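Local coordinates for protein endolysin PlyC, small cell-wall binding subunit (Streptococcus phage C1, PDB 4F87) that forms the eight-membered cell-wall binding ring of a phage endolysin that degrades host peptidoglycan and helps lyse the bacterium to release virions, at residues I43-V46 against Q47-Q51. Numbering follows the deposited sequence.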
loop_
_atom_site.group_PDB
_atom_site.type_symbol
_atom_site.label_atom_id
_atom_site.label_comp_id
_atom_site.label_asym_id
_atom_site.label_seq_id
_atom_site.Cartn_x
_atom_site.Cartn_y
_atom_site.Cartn_z
ATOM N N ILE B 43 -11.943 21.897 -23.404
ATOM C CA ILE B 43 -10.556 21.490 -23.377
ATOM C C ILE B 43 -9.857 21.881 -22.068
ATOM O O ILE B 43 -8.958 21.150 -21.630
ATOM C CB ILE B 43 -9.790 21.988 -24.633
ATOM C CG1 ILE B 43 -8.503 21.166 -24.887
ATOM C CG2 ILE B 43 -9.500 23.484 -24.587
ATOM C CD1 ILE B 43 -8.746 19.682 -25.327
ATOM N N GLU B 44 -10.307 22.954 -21.405
ATOM C CA GLU B 44 -9.709 23.311 -20.125
ATOM C C GLU B 44 -9.815 22.139 -19.138
ATOM O O GLU B 44 -8.860 21.854 -18.417
ATOM C CB GLU B 44 -10.417 24.538 -19.568
ATOM C CG GLU B 44 -9.937 24.870 -18.163
ATOM C CD GLU B 44 -10.606 26.057 -17.519
ATOM O OE1 GLU B 44 -11.822 26.253 -17.719
ATOM O OE2 GLU B 44 -9.920 26.739 -16.727
ATOM N N THR B 45 -10.979 21.466 -19.111
ATOM C CA THR B 45 -11.214 20.343 -18.210
ATOM C C THR B 45 -10.345 19.166 -18.585
ATOM O O THR B 45 -9.868 18.458 -17.698
ATOM C CB THR B 45 -12.699 19.988 -18.269
ATOM O OG1 THR B 45 -13.489 21.174 -18.024
ATOM C CG2 THR B 45 -13.068 18.891 -17.266
ATOM N N VAL B 46 -10.170 18.917 -19.902
ATOM C CA VAL B 46 -9.286 17.839 -20.317
ATOM C C VAL B 46 -7.872 18.110 -19.766
ATOM O O VAL B 46 -7.245 17.222 -19.178
ATOM C CB VAL B 46 -9.258 17.746 -21.855
ATOM C CG1 VAL B 46 -8.196 16.737 -22.331
ATOM C CG2 VAL B 46 -10.645 17.367 -22.388
ATOM N N GLN B 47 -7.374 19.323 -19.959
ATOM C CA GLN B 47 -6.020 19.642 -19.484
ATOM C C GLN B 47 -5.921 19.549 -17.963
ATOM O O GLN B 47 -4.911 19.054 -17.447
ATOM C CB GLN B 47 -5.575 21.004 -20.002
ATOM C CG GLN B 47 -5.474 21.029 -21.524
ATOM C CD GLN B 47 -5.263 22.437 -22.051
ATOM O OE1 GLN B 47 -5.953 23.413 -21.695
ATOM N NE2 GLN B 47 -4.350 22.552 -22.985
ATOM N N GLY B 48 -6.976 19.956 -17.254
ATOM C CA GLY B 48 -6.998 19.838 -15.806
ATOM C C GLY B 48 -6.900 18.396 -15.339
ATOM O O GLY B 48 -6.022 18.046 -14.532
ATOM N N PHE B 49 -7.758 17.514 -15.911
ATOM C CA PHE B 49 -7.686 16.109 -15.505
ATOM C C PHE B 49 -6.425 15.412 -15.976
ATOM O O PHE B 49 -5.983 14.486 -15.294
ATOM C CB PHE B 49 -8.945 15.346 -15.930
ATOM C CG PHE B 49 -10.026 15.560 -14.891
ATOM C CD1 PHE B 49 -10.073 14.778 -13.741
ATOM C CD2 PHE B 49 -10.916 16.620 -15.000
ATOM C CE1 PHE B 49 -11.010 15.022 -12.730
ATOM C CE2 PHE B 49 -11.859 16.862 -13.997
ATOM C CZ PHE B 49 -11.892 16.077 -12.854
ATOM N N GLN B 50 -5.799 15.897 -17.065
ATOM C CA GLN B 50 -4.520 15.321 -17.505
ATOM C C GLN B 50 -3.418 15.534 -16.460
ATOM O O GLN B 50 -2.401 14.841 -16.516
ATOM C CB GLN B 50 -4.094 15.870 -18.872
ATOM C CG GLN B 50 -4.885 15.226 -20.006
ATOM C CD GLN B 50 -4.629 15.809 -21.358
ATOM O OE1 GLN B 50 -4.200 16.962 -21.497
ATOM N NE2 GLN B 50 -4.940 15.003 -22.388
ATOM N N GLN B 51 -3.626 16.417 -15.476
ATOM C CA GLN B 51 -2.626 16.581 -14.413
ATOM C C GLN B 51 -2.723 15.463 -13.386
ATOM O O GLN B 51 -1.758 15.274 -12.620
ATOM C CB GLN B 51 -2.840 17.910 -13.680
ATOM C CG GLN B 51 -2.658 19.132 -14.598
ATOM C CD GLN B 51 -1.186 19.441 -14.843
ATOM O OE1 GLN B 51 -0.478 19.985 -13.985
ATOM N NE2 GLN B 51 -0.684 19.071 -16.004
#
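Thr45 with Phe49 and Val46 with Gln50 pair four residues apart along the short helix 43-50, a local contact within two turns that follow strand 36-40. Four successive i to i+4 backbone bonds identify it as alpha-helical: the amides of Gln47, Gly48, Phe49 and Gln50 donate to the carbonyls of Ile43, Glu44, Thr45 and Val46. The bond from Phe49 N to Thr45 O, at 2.9 Å, is nearly straight (172°). The same Thr45 O lies in the plane of the Phe49 ring, at its edge, 3.4 Å from Phe49 CD2. Thr45 turns its methyl anti to the backbone N (chi1 -53° for the hydroxyl), which brings CG2 to 3.9 Å from Phe49 CD2, while OG1 is hydrogen-bonded to Asp62 and Ser59 of a second subunit. One residue on, Val46 CG1 lies alongside the extended Gln50 chain, 3.7 Å from Gln50 NE2; that amide nitrogen is hydrogen-bonded to Ser55 of the same chain. Glu44, like Thr45, is hydrogen-bonded to the second subunit, through Thr21 and Asp22, placing this face of the helix against a neighbouring subunit of the octamer. Its inner side packs on the sheet: Val46 meets Ile40 and the cell-wall-interacting Tyr29, and Phe49 reaches Leu18 and Ile33, touching strands 36-40, 29-33 and 16-20.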